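Local coordinates for protein redox-sensing transcriptional repressor rex (Thermoanaerobacter ethanolicus, PDB 3WGH) that represses transcription as a DNA-binding homodimer that binds NADH and probably reads the cellular NADH/NAD(+) balance, at the interface of chains A and B. Coordinates in Å, arbitrary orientation; residue numbers count along the deposited sequence, not the author numbering. Chains: chain A/B, Redox-sensing transcriptional repressor rex.

Contact 1: the interface of chains A and B. Residues chain A 195-196, 199; chain B 99, 105, 175, 177.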
loop_
_atom_site.group_PDB
_atom_site.type_symbol
_atom_site.label_atom_id
_atom_site.label_comp_id
_atom_site.label_asym_id
_atom_site.label_seq_id
_atom_site.Cartn_x
_atom_site.Cartn_y
_atom_site.Cartn_z
ATOM N N LEU A 195 2.830 -1.917 3.743
ATOM C CA LEU A 195 3.682 -1.175 2.786
ATOM C C LEU A 195 4.877 -2.025 2.309
ATOM O O LEU A 195 5.395 -1.812 1.243
ATOM C CB LEU A 195 4.187 0.153 3.372
ATOM C CG LEU A 195 3.060 1.203 3.436
ATOM C CD1 LEU A 195 3.585 2.431 4.211
ATOM C CD2 LEU A 195 2.544 1.573 2.051
ATOM N N SER A 196 5.259 -3.011 3.100
ATOM C CA SER A 196 6.388 -3.888 2.724
ATOM C C SER A 196 6.123 -4.666 1.417
ATOM O O SER A 196 7.058 -4.928 0.652
ATOM C CB SER A 196 6.734 -4.814 3.894
ATOM O OG SER A 196 5.696 -5.727 4.171
ATOM N N LEU A 199 7.443 -2.249 -1.021
ATOM C CA LEU A 199 8.894 -1.995 -0.925
ATOM C C LEU A 199 9.682 -3.224 -1.363
ATOM O O LEU A 199 10.716 -3.086 -2.010
ATOM C CB LEU A 199 9.281 -1.648 0.533
ATOM C CG LEU A 199 10.778 -1.437 0.827
ATOM C CD1 LEU A 199 11.370 -0.258 0.046
ATOM C CD2 LEU A 199 11.047 -1.313 2.336
ATOM N N ILE B 99 7.290 6.654 7.929
ATOM C CA ILE B 99 8.177 5.674 7.252
ATOM C C ILE B 99 9.540 5.520 7.975
ATOM O O ILE B 99 9.977 4.417 8.256
ATOM C CB ILE B 99 8.377 6.041 5.746
ATOM C CG1 ILE B 99 7.049 5.956 4.964
ATOM C CG2 ILE B 99 9.514 5.165 5.103
ATOM C CD1 ILE B 99 6.223 4.746 5.284
ATOM N N PHE B 105 11.447 -2.164 8.480
ATOM C CA PHE B 105 12.113 -2.094 7.156
ATOM C C PHE B 105 13.651 -2.222 7.295
ATOM O O PHE B 105 14.311 -2.894 6.484
ATOM C CB PHE B 105 11.750 -0.795 6.388
ATOM C CG PHE B 105 10.271 -0.648 6.061
ATOM C CD1 PHE B 105 9.472 -1.768 5.827
ATOM C CD2 PHE B 105 9.697 0.611 5.977
ATOM C CE1 PHE B 105 8.106 -1.642 5.522
ATOM C CE2 PHE B 105 8.320 0.762 5.672
ATOM C CZ PHE B 105 7.526 -0.375 5.448
ATOM N N TRP B 175 11.061 5.032 -4.412
ATOM C CA TRP B 175 9.797 4.568 -3.805
ATOM C C TRP B 175 8.896 5.783 -3.638
ATOM O O TRP B 175 9.147 6.619 -2.809
ATOM C CB TRP B 175 10.075 3.845 -2.463
ATOM C CG TRP B 175 8.940 2.970 -1.987
ATOM C CD1 TRP B 175 7.959 2.358 -2.759
ATOM C CD2 TRP B 175 8.657 2.617 -0.625
ATOM N NE1 TRP B 175 7.140 1.602 -1.959
ATOM C CE2 TRP B 175 7.504 1.775 -0.640
ATOM C CE3 TRP B 175 9.283 2.900 0.590
ATOM C CZ2 TRP B 175 6.948 1.248 0.510
ATOM C CZ3 TRP B 175 8.716 2.390 1.770
ATOM C CH2 TRP B 175 7.564 1.547 1.715
ATOM N N PHE B 177 5.553 7.990 -3.020
ATOM C CA PHE B 177 4.227 8.105 -2.444
ATOM C C PHE B 177 3.376 9.194 -3.101
ATOM O O PHE B 177 2.196 9.338 -2.787
ATOM C CB PHE B 177 4.324 8.370 -0.926
ATOM C CG PHE B 177 4.749 7.167 -0.150
ATOM C CD1 PHE B 177 3.800 6.348 0.459
ATOM C CD2 PHE B 177 6.109 6.789 -0.124
ATOM C CE1 PHE B 177 4.226 5.132 1.155
ATOM C CE2 PHE B 177 6.543 5.663 0.617
ATOM C CZ PHE B 177 5.609 4.828 1.231
#
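A:Leu199 packs over one face of B:Trp175, the two side chains crossing at about a right angle. Its CB sits over the indole, 3.9 Å from the centroid of the six-membered ring, while CD1 rests 3.8 Å from CE3 of B:Trp175 further along the same ring. The other branch, CD2, turns to the face of B:Phe105 and stands 3.8 Å above that ring plane, toward the rim. CG anti to the backbone N (chi1 176°) points the branch at the aromatic pair, and chi2 of 62° then divides the methyls between them. In the loop just before the helix, CB of A:Leu195 touches both CZ of B:Phe105 and CH2 of B:Trp175, each at 4.0 Å. Its two methyls reach other partners: CD1 meets CD1 of B:Ile99 at 3.7 Å, and CD2 comes to CE1 of B:Phe177. CB of A:Ser196 closes the patch against CE1 of B:Phe105, 3.8 Å away. Behind this first shell B:Phe177 backs the indole, its CE2 lying 3.8 Å above the face opposite A:Leu199 and limiting how the tryptophan can tilt. With an alanine at B:Trp175, CB and CD1 of A:Leu199 would probably lose their aromatic floor, and B:Phe177 would be likely to gain freedom to turn. In this hydrophobic dimer contact the start of helix 196-215 of chain A packs on strand 173-176, the loop residue B:Phe177 and helices 94-100 and 103-107 of chain B's nucleotide-binding domain.

Contact 2: the interface of chains A and B. Residues chain A 81, 105, 110, 149, 175; chain B 199-200, 202-203.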
loop_
_atom_site.group_PDB
_atom_site.type_symbol
_atom_site.label_atom_id
_atom_site.label_comp_id
_atom_site.label_asym_id
_atom_site.label_seq_id
_atom_site.Cartn_x
_atom_site.Cartn_y
_atom_site.Cartn_z
ATOM N N LEU A 81 -17.966 3.428 -5.181
ATOM C CA LEU A 81 -17.464 4.806 -5.090
ATOM C C LEU A 81 -18.487 5.875 -5.482
ATOM O O LEU A 81 -18.152 7.066 -5.553
ATOM C CB LEU A 81 -16.190 4.999 -5.894
ATOM C CG LEU A 81 -15.001 4.169 -5.390
ATOM C CD1 LEU A 81 -13.810 4.441 -6.293
ATOM C CD2 LEU A 81 -14.700 4.514 -3.911
ATOM N N PHE A 105 -9.036 11.030 -0.842
ATOM C CA PHE A 105 -10.008 10.102 -0.277
ATOM C C PHE A 105 -11.350 10.783 -0.125
ATOM O O PHE A 105 -12.383 10.204 -0.483
ATOM C CB PHE A 105 -9.555 9.585 1.097
ATOM C CG PHE A 105 -8.271 8.811 1.058
ATOM C CD1 PHE A 105 -7.883 8.143 -0.113
ATOM C CD2 PHE A 105 -7.431 8.764 2.181
ATOM C CE1 PHE A 105 -6.656 7.406 -0.161
ATOM C CE2 PHE A 105 -6.226 8.026 2.145
ATOM C CZ PHE A 105 -5.830 7.362 0.969
ATOM N N PHE A 110 -14.962 9.468 0.950
ATOM C CA PHE A 110 -14.514 9.125 2.316
ATOM C C PHE A 110 -14.396 10.371 3.169
ATOM O O PHE A 110 -13.339 10.996 3.282
ATOM C CB PHE A 110 -13.203 8.339 2.279
ATOM C CG PHE A 110 -13.326 7.052 1.516
ATOM C CD1 PHE A 110 -13.157 7.042 0.140
ATOM C CD2 PHE A 110 -13.709 5.877 2.169
ATOM C CE1 PHE A 110 -13.369 5.861 -0.606
ATOM C CE2 PHE A 110 -13.881 4.696 1.450
ATOM C CZ PHE A 110 -13.702 4.680 0.054
ATOM N N ILE A 149 -16.309 3.585 8.732
ATOM C CA ILE A 149 -14.959 3.025 8.629
ATOM C C ILE A 149 -14.084 3.662 9.668
ATOM O O ILE A 149 -14.039 4.889 9.769
ATOM C CB ILE A 149 -14.347 3.287 7.225
ATOM C CG1 ILE A 149 -15.222 2.681 6.124
ATOM C CG2 ILE A 149 -12.916 2.708 7.137
ATOM C CD1 ILE A 149 -14.763 3.122 4.739
ATOM N N TRP A 175 -9.748 -0.216 8.704
ATOM C CA TRP A 175 -8.670 -0.152 7.725
ATOM C C TRP A 175 -7.465 -0.111 8.618
ATOM O O TRP A 175 -7.249 0.911 9.283
ATOM C CB TRP A 175 -8.769 1.127 6.928
ATOM C CG TRP A 175 -7.844 1.150 5.683
ATOM C CD1 TRP A 175 -7.398 0.071 4.961
ATOM C CD2 TRP A 175 -7.330 2.305 5.036
ATOM N NE1 TRP A 175 -6.631 0.488 3.903
ATOM C CE2 TRP A 175 -6.593 1.860 3.905
ATOM C CE3 TRP A 175 -7.513 3.687 5.223
ATOM C CZ2 TRP A 175 -5.956 2.742 3.036
ATOM C CZ3 TRP A 175 -6.863 4.572 4.361
ATOM C CH2 TRP A 175 -6.107 4.096 3.264
ATOM N N LEU B 199 -7.844 0.916 0.208
ATOM C CA LEU B 199 -9.061 1.546 0.717
ATOM C C LEU B 199 -10.317 1.228 -0.113
ATOM O O LEU B 199 -11.444 1.011 0.442
ATOM C CB LEU B 199 -8.869 3.066 0.801
ATOM C CG LEU B 199 -10.106 3.760 1.408
ATOM C CD1 LEU B 199 -10.387 3.263 2.864
ATOM C CD2 LEU B 199 -9.838 5.222 1.420
ATOM N N PHE B 200 -10.150 1.228 -1.424
ATOM C CA PHE B 200 -11.280 0.960 -2.306
ATOM C C PHE B 200 -11.789 -0.488 -2.263
ATOM O O PHE B 200 -12.916 -0.785 -2.739
ATOM C CB PHE B 200 -10.940 1.340 -3.759
ATOM C CG PHE B 200 -10.746 2.808 -3.975
ATOM C CD1 PHE B 200 -10.920 3.712 -2.941
ATOM C CD2 PHE B 200 -10.342 3.281 -5.219
ATOM C CE1 PHE B 200 -10.713 5.077 -3.149
ATOM C CE2 PHE B 200 -10.164 4.677 -5.444
ATOM C CZ PHE B 200 -10.374 5.553 -4.429
ATOM N N VAL B 202 -12.366 -1.751 0.564
ATOM C CA VAL B 202 -13.289 -1.688 1.744
ATOM C C VAL B 202 -14.656 -1.185 1.294
ATOM O O VAL B 202 -15.690 -1.801 1.571
ATOM C CB VAL B 202 -12.703 -0.815 2.842
ATOM C CG1 VAL B 202 -13.760 -0.543 3.998
ATOM C CG2 VAL B 202 -11.386 -1.425 3.367
ATOM N N SER B 203 -14.654 -0.090 0.520
ATOM C CA SER B 203 -15.890 0.316 -0.148
ATOM C C SER B 203 -16.523 -0.767 -1.035
ATOM O O SER B 203 -17.735 -0.946 -0.993
ATOM C CB SER B 203 -15.678 1.575 -0.936
ATOM O OG SER B 203 -14.627 1.390 -1.861
#
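B:Leu199 holds CG anti to its backbone N (chi1 -177°), which carries its branched end away from helix 196-206 and in among three aromatic side chains of chain A. A:Phe110 has the other setting, with CG anti to the carbonyl carbon (chi1 -60°), and comes from the opposite direction to present a ring face. B:Leu199 CD2 stands over the centre of that ring, 3.8 Å from its centroid, and the same methyl also lies over a face of A:Phe105, toward its rim, 3.8 Å from CD1 of that ring. The second methyl, CD1, covers the six-membered ring of A:Trp175, with 3.9 Å to the centroid. The leucine is thus wedged between aromatic faces, and it hides 94 Å² against chain A. Next along the helix, B:Phe200 offers a face to A:Leu81, whose CD1 sits 3.7 Å above the ring plane toward the rim; the phenylalanine's CE1 also touches CE1 of A:Phe110. B:Ser203 brings CB to CZ of A:Phe110 at 3.8 Å, and its OG lies at the edge of that ring, in plane. This hydroxyl donates back to the carbonyl O of B:Phe200 at 2.9 Å, from above the carbonyl plane, a bond that should help to hold its rotation. B:Val202 CG1 and A:Ile149 CD1 meet tip to tip at 3.9 Å. In this dimer contact helix 196-206 of chain B packs against the starts of strands 110-117 and 149-152, strand 173-176, helix 103-107 and the loop residue A:Leu81.

Contact 3: the interface of chains A and B. Residues chain A 99, 175, 177, 193, 195; chain B 193, 195, 198.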
loop_
_atom_site.group_PDB
_atom_site.type_symbol
_atom_site.label_atom_id
_atom_site.label_comp_id
_atom_site.label_asym_id
_atom_site.label_seq_id
_atom_site.Cartn_x
_atom_site.Cartn_y
_atom_site.Cartn_z
ATOM N N ILE A 99 -2.650 10.428 6.674
ATOM C CA ILE A 99 -3.947 9.977 6.140
ATOM C C ILE A 99 -5.032 11.064 6.184
ATOM O O ILE A 99 -5.734 11.281 5.214
ATOM C CB ILE A 99 -4.520 8.776 6.893
ATOM C CG1 ILE A 99 -3.555 7.581 6.914
ATOM C CG2 ILE A 99 -5.849 8.374 6.220
ATOM C CD1 ILE A 99 -3.085 7.196 5.525
ATOM N N TRP A 175 -9.748 -0.216 8.704
ATOM C CA TRP A 175 -8.670 -0.152 7.725
ATOM C C TRP A 175 -7.465 -0.111 8.618
ATOM O O TRP A 175 -7.249 0.911 9.283
ATOM C CB TRP A 175 -8.769 1.127 6.928
ATOM C CG TRP A 175 -7.844 1.150 5.683
ATOM C CD1 TRP A 175 -7.398 0.071 4.961
ATOM C CD2 TRP A 175 -7.330 2.305 5.036
ATOM N NE1 TRP A 175 -6.631 0.488 3.903
ATOM C CE2 TRP A 175 -6.593 1.860 3.905
ATOM C CE3 TRP A 175 -7.513 3.687 5.223
ATOM C CZ2 TRP A 175 -5.956 2.742 3.036
ATOM C CZ3 TRP A 175 -6.863 4.572 4.361
ATOM C CH2 TRP A 175 -6.107 4.096 3.264
ATOM N N PHE A 177 -3.531 -0.306 9.810
ATOM C CA PHE A 177 -2.120 -0.104 9.452
ATOM C C PHE A 177 -1.201 -0.855 10.369
ATOM O O PHE A 177 0.008 -0.920 10.108
ATOM C CB PHE A 177 -1.739 1.388 9.416
ATOM C CG PHE A 177 -2.335 2.131 8.217
ATOM C CD1 PHE A 177 -1.580 2.316 7.058
ATOM C CD2 PHE A 177 -3.660 2.526 8.218
ATOM C CE1 PHE A 177 -2.096 2.917 5.930
ATOM C CE2 PHE A 177 -4.229 3.159 7.052
ATOM C CZ PHE A 177 -3.434 3.341 5.923
ATOM N N VAL A 193 -3.121 -3.060 5.829
ATOM C CA VAL A 193 -2.167 -2.462 4.909
ATOM C C VAL A 193 -0.751 -3.016 5.198
ATOM O O VAL A 193 -0.340 -3.084 6.344
ATOM C CB VAL A 193 -2.148 -0.917 5.076
ATOM C CG1 VAL A 193 -1.088 -0.267 4.143
ATOM C CG2 VAL A 193 -3.556 -0.341 4.871
ATOM N N LEU A 195 2.830 -1.917 3.743
ATOM C CA LEU A 195 3.682 -1.175 2.786
ATOM C C LEU A 195 4.877 -2.025 2.309
ATOM O O LEU A 195 5.395 -1.812 1.243
ATOM C CB LEU A 195 4.187 0.153 3.372
ATOM C CG LEU A 195 3.060 1.203 3.436
ATOM C CD1 LEU A 195 3.585 2.431 4.211
ATOM C CD2 LEU A 195 2.544 1.573 2.051
ATOM N N VAL B 193 3.316 4.142 -4.794
ATOM C CA VAL B 193 2.405 3.612 -3.756
ATOM C C VAL B 193 1.013 4.217 -4.006
ATOM O O VAL B 193 0.904 5.437 -4.156
ATOM C CB VAL B 193 2.869 3.895 -2.313
ATOM C CG1 VAL B 193 1.748 3.426 -1.287
ATOM C CG2 VAL B 193 4.204 3.129 -2.003
ATOM N N LEU B 195 -2.266 3.975 -1.692
ATOM C CA LEU B 195 -3.061 3.442 -0.596
ATOM C C LEU B 195 -4.519 3.319 -0.953
ATOM O O LEU B 195 -5.244 2.549 -0.343
ATOM C CB LEU B 195 -2.938 4.320 0.638
ATOM C CG LEU B 195 -1.602 4.091 1.320
ATOM C CD1 LEU B 195 -1.547 5.005 2.549
ATOM C CD2 LEU B 195 -1.457 2.619 1.697
ATOM N N SER B 198 -5.897 -0.215 -1.573
ATOM C CA SER B 198 -6.378 -0.971 -0.407
ATOM C C SER B 198 -7.760 -0.404 0.051
ATOM O O SER B 198 -8.721 -1.159 0.287
ATOM C CB SER B 198 -5.342 -0.855 0.709
ATOM O OG SER B 198 -5.828 -1.476 1.866
#
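A:Trp175 and B:Ser198 make a polar link in this core of the Rex-family homodimer, beside residues that also contribute to the NADH site. The indole NE1-H of A:Trp175 donates to the hydroxyl OG of B:Ser198 over 2.9 Å, with 163° at the hydrogen. The acceptor lies at the edge of the indole, 9° from the ring plane, so the bond is likely to help hold the turn of the ring while leaving its faces to other partners. B:Ser198 reaches it with OG anti to the backbone N (chi1 175°). Close by, the carbonyl O of B:Leu195 approaches CZ2 of the indole of A:Trp175 at 3.5 Å.

The apolar contacts gather around the side chain of B:Leu195. Its CD1 meets CD1 of A:Ile99 and CE1 of A:Phe177, both at 4.0 Å. CD2 turns instead to CG1 of A:Val193, 3.8 Å away, and comes to 4.2 Å from CD2 of A:Leu195, its counterpart across the dimer two-fold. A:Leu195 repeats the valine contact through CD2, 3.9 Å from CG1 of B:Val193.

Aromatic packing within chain A supports the donor: CE2 of A:Phe177 lies 3.7 Å above one face of A:Trp175, and A:Val193 CG2 covers a face of A:Phe177 in turn.

Contact 1 and contact 2 have C-alpha centres about 20 Å apart, with contact 3 between them, about 10 Å from contact 1 and 11 Å from contact 2. A:Leu195 belongs to both contacts 1 and 3, and A:Trp175 to both 2 and 3. Contact 2 holds the twin of the Leu199 packing of contact 1, and contact 3 the twin of its Leu195 packing, each with the chains exchanged. Contact 3 joins the two outer patches across the middle of the dimer. Because A:Val193, A:Leu195 and A:Phe177 also bind NADH, the arrangement plausibly couples nucleotide occupancy to how the subunits sit together.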